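Local coordinates for ABC transporter, periplasmic substrate-binding protein (Thermotoga maritima, PDB 2HPG) that probably captures a solute in the periplasm and hands it to a tripartite ATP-independent (TRAP) membrane transporter for uptake, at residues A205-G210 and K279-I284; T146-R151 and N157-R162. All coordinates share one frame; numbering follows the deposited sequence.

Contact 1 (A205-G210 and K279-I284); sequences ANVYNG and KGMAVI
A helical bond from Asn209 N to Ala205 O, 2.9 Å long, is one of the bonds of the last turn of helix 204-209, the turn that sets Val207 against Met281 and Tyr208 against Lys279. The other segment is the exit from the long helix 243-278: Gly280, at positive phi (102°), ends that helix in a Schellman motif, and the chain then runs into strand 282-284 of the sheet of this periplasmic binding protein. No hydrogen bond joins the two segments; the join is made by side chains. On the buried side Val207 and Met281, built as selenomethionine, meet tip to tip, with Val207 CG1 3.7 Å from Met281 SE. Both also pack on Val145 of strand 130-146, so the pair belongs to a layer between the helix end and the sheet. Nearer the surface, the chain of Lys279 bends at chi2 (-70°) and then runs straight on past Tyr208. The tyrosine ring receives it at an edge, near the ring plane, not over a face: Lys279 CG sits 3.9 Å from Tyr208 CE1, and farther along the same chain Lys279 CE lies 3.9 Å from Tyr208 OH.

Contact 2 (T146-R151 and N157-R162); sequences TNKPIR and NGLRIR
Leu159 CD1 meets two side chains of the 146-151 loop. Ile150 comes at it tip to tip, its CD1 4.0 Å from Leu159 CD1; with chi1 at -57° the CG1 branch of Ile150 lies beside its own backbone N and carries that methyl across to the leucine. Lys148 touches the same leucine methyl with the middle of its chain, CD lying 4.2 Å from Leu159 CD1. The lysine chain is fully extended, which stretches the methylenes past the leucine and takes NZ to a hydrogen bond with Asp155 O, in the short loop linking the two segments. Two residues along each segment, the Thr146 and Ile161 side chains cross at a slant, Thr146 CG2 3.9 Å from Ile161 CD1. At chi1 61° Thr146 points its methyl to the isoleucine while OG1 turns back to Lys148 O; that bond is modelled as very short, and its exact length is doubtful. Ile161 also packs on Phe144 of strand 130-146. On the far side of strand 160-162 from these apolar contacts, Arg160 forms a salt bridge with Asp198. The whole is a connection between two strands that follow each other in the chain, 130-146 and 160-162, and that both pair with 199-202, within an alpha/beta lobe of the periplasmic-binding-protein fold.

The two contacts have centres about 15 Å apart and meet through Ile284, at the strand end of contact 1. Its CD1 lies 4.0 Å from Pro149 CB and 3.8 Å from Arg151 NH2, both in the loop of contact 2. Strand 218-234 gives them a second tie: Ala282 and Ile284 share backbone hydrogen bonds with Met219, while Thr146 is bonded to its neighbour Tyr218. Val145, which touches the buried pair of contact 1, directly precedes Thr146 of contact 2, so the end of strand 130-146 serves both contacts. Contact 2 closes a short local excursion; contact 1 joins segments separated by 68 residues, mostly helix, and follows it along the chain.

Contact 1 (A205-G210 and K279-I284)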
loop_
_atom_site.group_PDB
_atom_site.type_symbol
_atom_site.label_atom_id
_atom_site.label_comp_id
_atom_site.label_asym_id
_atom_site.label_seq_id
_atom_site.Cartn_x
_atom_site.Cartn_y
_atom_site.Cartn_z
ATOM N N ALA A 205 -1.895 7.080 11.578
ATOM C CA ALA A 205 -3.367 6.971 11.473
ATOM C C ALA A 205 -3.856 5.618 11.986
ATOM O O ALA A 205 -4.814 5.546 12.747
ATOM C CB ALA A 205 -3.814 7.179 10.023
ATOM N N ASN A 206 -3.196 4.543 11.555
ATOM C CA ASN A 206 -3.549 3.188 12.008
ATOM C C ASN A 206 -3.413 3.101 13.520
ATOM O O ASN A 206 -4.290 2.575 14.216
ATOM C CB ASN A 206 -2.589 2.131 11.435
ATOM C CG ASN A 206 -2.711 1.920 9.931
ATOM O OD1 ASN A 206 -3.743 2.195 9.311
ATOM N ND2 ASN A 206 -1.635 1.426 9.334
ATOM N N VAL A 207 -2.285 3.585 14.034
ATOM C CA VAL A 207 -2.016 3.510 15.474
ATOM C C VAL A 207 -3.045 4.335 16.235
ATOM O O VAL A 207 -3.601 3.879 17.233
ATOM C CB VAL A 207 -0.603 4.002 15.831
ATOM C CG1 VAL A 207 -0.432 4.109 17.368
ATOM C CG2 VAL A 207 0.462 3.067 15.213
ATOM N N TYR A 208 -3.319 5.546 15.767
ATOM C CA TYR A 208 -4.263 6.402 16.487
ATOM C C TYR A 208 -5.716 5.877 16.444
ATOM O O TYR A 208 -6.424 5.806 17.478
ATOM C CB TYR A 208 -4.231 7.836 15.959
ATOM C CG TYR A 208 -5.099 8.767 16.818
ATOM C CD1 TYR A 208 -4.630 9.252 18.017
ATOM C CD2 TYR A 208 -6.384 9.133 16.413
ATOM C CE1 TYR A 208 -5.420 10.087 18.822
ATOM C CE2 TYR A 208 -7.187 9.962 17.200
ATOM C CZ TYR A 208 -6.685 10.437 18.408
ATOM O OH TYR A 208 -7.444 11.281 19.230
ATOM N N ASN A 209 -6.189 5.577 15.246
ATOM C CA ASN A 209 -7.569 5.119 15.063
ATOM C C ASN A 209 -7.813 3.758 15.727
ATOM O O ASN A 209 -8.919 3.463 16.127
ATOM C CB ASN A 209 -7.927 5.070 13.581
ATOM C CG ASN A 209 -8.040 6.458 12.964
ATOM O OD1 ASN A 209 -8.474 7.408 13.619
ATOM N ND2 ASN A 209 -7.676 6.576 11.699
ATOM N N GLY A 210 -6.788 2.928 15.828
ATOM C CA GLY A 210 -6.915 1.669 16.565
ATOM C C GLY A 210 -6.765 1.771 18.080
ATOM O O GLY A 210 -6.847 0.730 18.787
ATOM N N LYS A 279 -1.424 11.622 23.198
ATOM C CA LYS A 279 -1.937 10.456 23.919
ATOM C C LYS A 279 -0.840 9.750 24.682
ATOM O O LYS A 279 -1.072 8.715 25.284
ATOM C CB LYS A 279 -2.639 9.482 22.959
ATOM C CG LYS A 279 -3.906 10.033 22.371
ATOM C CD LYS A 279 -5.003 10.127 23.440
ATOM C CE LYS A 279 -6.273 10.721 22.876
ATOM N NZ LYS A 279 -7.417 10.618 23.837
ATOM N N GLY A 280 0.366 10.305 24.634
ATOM C CA GLY A 280 1.427 9.917 25.532
ATOM C C GLY A 280 2.470 8.999 24.935
ATOM O O GLY A 280 3.275 8.449 25.665
HETATM N N MSE A 281 2.475 8.843 23.612
HETATM C CA MSE A 281 3.464 7.991 22.964
HETATM C C MSE A 281 4.805 8.690 22.887
HETATM O O MSE A 281 4.872 9.914 22.778
HETATM C CB MSE A 281 3.020 7.603 21.562
HETATM C CG MSE A 281 1.795 6.723 21.541
HETATM SE SE MSE A 281 1.656 5.908 19.786
HETATM C CE MSE A 281 2.953 4.444 19.960
ATOM N N ALA A 282 5.874 7.898 22.936
ATOM C CA ALA A 282 7.225 8.388 22.740
ATOM C C ALA A 282 7.661 8.106 21.323
ATOM O O ALA A 282 7.663 6.958 20.901
ATOM C CB ALA A 282 8.172 7.704 23.696
ATOM N N VAL A 283 8.021 9.153 20.589
ATOM C CA VAL A 283 8.505 9.012 19.215
ATOM C C VAL A 283 10.009 8.966 19.226
ATOM O O VAL A 283 10.634 9.836 19.811
ATOM C CB VAL A 283 8.053 10.192 18.351
ATOM C CG1 VAL A 283 8.653 10.105 16.957
ATOM C CG2 VAL A 283 6.560 10.201 18.275
ATOM N N ILE A 284 10.594 7.939 18.601
ATOM C CA ILE A 284 12.019 7.894 18.324
ATOM C C ILE A 284 12.199 8.431 16.908
ATOM O O ILE A 284 11.849 7.752 15.953
ATOM C CB ILE A 284 12.573 6.470 18.405
ATOM C CG1 ILE A 284 12.184 5.822 19.742
ATOM C CG2 ILE A 284 14.074 6.491 18.241
ATOM C CD1 ILE A 284 12.673 6.576 20.959
#

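Contact 2 (T146-R151 and N157-R162)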
loop_
_atom_site.group_PDB
_atom_site.type_symbol
_atom_site.label_atom_id
_atom_site.label_comp_id
_atom_site.label_asym_id
_atom_site.label_seq_id
_atom_site.Cartn_x
_atom_site.Cartn_y
_atom_site.Cartn_z
ATOM N N THR A 146 6.017 -0.359 19.289
ATOM C CA THR A 146 6.581 -1.323 20.235
ATOM C C THR A 146 6.552 -0.782 21.680
ATOM O O THR A 146 6.149 0.344 21.911
ATOM C CB THR A 146 8.047 -1.582 19.884
ATOM O OG1 THR A 146 8.770 -0.345 19.983
ATOM C CG2 THR A 146 8.209 -2.161 18.434
ATOM N N ASN A 147 6.961 -1.612 22.639
ATOM C CA ASN A 147 7.174 -1.149 24.020
ATOM C C ASN A 147 8.680 -1.106 24.350
ATOM O O ASN A 147 9.066 -1.117 25.517
ATOM C CB ASN A 147 6.391 -2.006 25.028
ATOM C CG ASN A 147 4.945 -1.577 25.155
ATOM O OD1 ASN A 147 4.643 -0.379 25.256
ATOM N ND2 ASN A 147 4.035 -2.545 25.124
ATOM N N LYS A 148 9.495 -1.020 23.301
ATOM C CA LYS A 148 10.947 -0.942 23.385
ATOM C C LYS A 148 11.395 -0.043 22.244
ATOM O O LYS A 148 10.970 -0.254 21.112
ATOM C CB LYS A 148 11.526 -2.347 23.214
ATOM C CG LYS A 148 13.022 -2.421 23.122
ATOM C CD LYS A 148 13.468 -3.852 22.791
ATOM C CE LYS A 148 14.951 -3.918 22.570
ATOM N NZ LYS A 148 15.373 -5.302 22.188
ATOM N N PRO A 149 12.222 0.988 22.516
ATOM C CA PRO A 149 12.679 1.824 21.395
ATOM C C PRO A 149 13.483 1.023 20.371
ATOM O O PRO A 149 14.244 0.158 20.763
ATOM C CB PRO A 149 13.602 2.850 22.047
ATOM C CG PRO A 149 13.540 2.640 23.483
ATOM C CD PRO A 149 12.747 1.441 23.809
ATOM N N ILE A 150 13.313 1.332 19.087
ATOM C CA ILE A 150 14.023 0.639 18.009
ATOM C C ILE A 150 14.881 1.686 17.293
ATOM O O ILE A 150 14.364 2.586 16.635
ATOM C CB ILE A 150 13.030 -0.048 17.008
ATOM C CG1 ILE A 150 12.088 -1.028 17.727
ATOM C CG2 ILE A 150 13.785 -0.693 15.817
ATOM C CD1 ILE A 150 12.763 -2.120 18.574
ATOM N N ARG A 151 16.196 1.592 17.477
ATOM C CA ARG A 151 17.153 2.516 16.862
ATOM C C ARG A 151 18.122 1.855 15.889
ATOM O O ARG A 151 18.708 2.538 15.055
ATOM C CB ARG A 151 17.984 3.200 17.941
ATOM C CG ARG A 151 17.164 3.985 18.948
ATOM C CD ARG A 151 18.046 4.796 19.857
ATOM N NE ARG A 151 17.250 5.630 20.753
ATOM C CZ ARG A 151 16.718 5.227 21.901
ATOM N NH1 ARG A 151 16.880 3.990 22.336
ATOM N NH2 ARG A 151 16.017 6.084 22.626
ATOM N N ASN A 157 15.686 -7.990 17.555
ATOM C CA ASN A 157 15.992 -9.399 17.860
ATOM C C ASN A 157 15.034 -9.973 18.876
ATOM O O ASN A 157 14.848 -9.411 19.960
ATOM C CB ASN A 157 17.421 -9.570 18.389
ATOM C CG ASN A 157 17.765 -11.032 18.691
ATOM O OD1 ASN A 157 18.062 -11.400 19.831
ATOM N ND2 ASN A 157 17.710 -11.868 17.669
ATOM N N GLY A 158 14.400 -11.083 18.520
ATOM C CA GLY A 158 13.498 -11.749 19.442
ATOM C C GLY A 158 12.113 -11.142 19.565
ATOM O O GLY A 158 11.252 -11.718 20.239
ATOM N N LEU A 159 11.877 -9.999 18.913
ATOM C CA LEU A 159 10.585 -9.323 19.027
ATOM C C LEU A 159 9.577 -9.863 18.010
ATOM O O LEU A 159 9.839 -9.847 16.813
ATOM C CB LEU A 159 10.719 -7.804 18.859
ATOM C CG LEU A 159 11.400 -6.986 19.973
ATOM C CD1 LEU A 159 11.077 -5.516 19.785
ATOM C CD2 LEU A 159 10.999 -7.421 21.363
ATOM N N ARG A 160 8.427 -10.323 18.503
ATOM C CA ARG A 160 7.337 -10.749 17.636
ATOM C C ARG A 160 6.600 -9.504 17.161
ATOM O O ARG A 160 5.868 -8.903 17.919
ATOM C CB ARG A 160 6.361 -11.672 18.370
ATOM C CG ARG A 160 6.903 -13.064 18.739
ATOM C CD ARG A 160 7.534 -13.138 20.096
ATOM N NE ARG A 160 6.762 -12.454 21.140
ATOM C CZ ARG A 160 5.656 -12.913 21.711
ATOM N NH1 ARG A 160 5.166 -14.106 21.395
ATOM N NH2 ARG A 160 5.040 -12.170 22.635
ATOM N N ILE A 161 6.792 -9.136 15.903
ATOM C CA ILE A 161 6.144 -7.940 15.322
ATOM C C ILE A 161 5.123 -8.325 14.262
ATOM O O ILE A 161 5.453 -9.001 13.278
ATOM C CB ILE A 161 7.196 -7.026 14.649
ATOM C CG1 ILE A 161 8.203 -6.493 15.682
ATOM C CG2 ILE A 161 6.540 -5.889 13.925
ATOM C CD1 ILE A 161 7.573 -5.660 16.823
ATOM N N ARG A 162 3.890 -7.870 14.430
ATOM C CA ARG A 162 2.842 -8.277 13.522
ATOM C C ARG A 162 2.989 -7.445 12.258
ATOM O O ARG A 162 3.296 -6.237 12.305
ATOM C CB ARG A 162 1.446 -8.211 14.165
ATOM C CG ARG A 162 0.529 -7.137 13.683
ATOM C CD ARG A 162 -0.353 -7.501 12.523
ATOM N NE ARG A 162 -0.480 -6.339 11.682
ATOM C CZ ARG A 162 -1.295 -6.151 10.649
ATOM N NH1 ARG A 162 -2.255 -6.978 10.287
ATOM N NH2 ARG A 162 -1.164 -5.010 9.995
#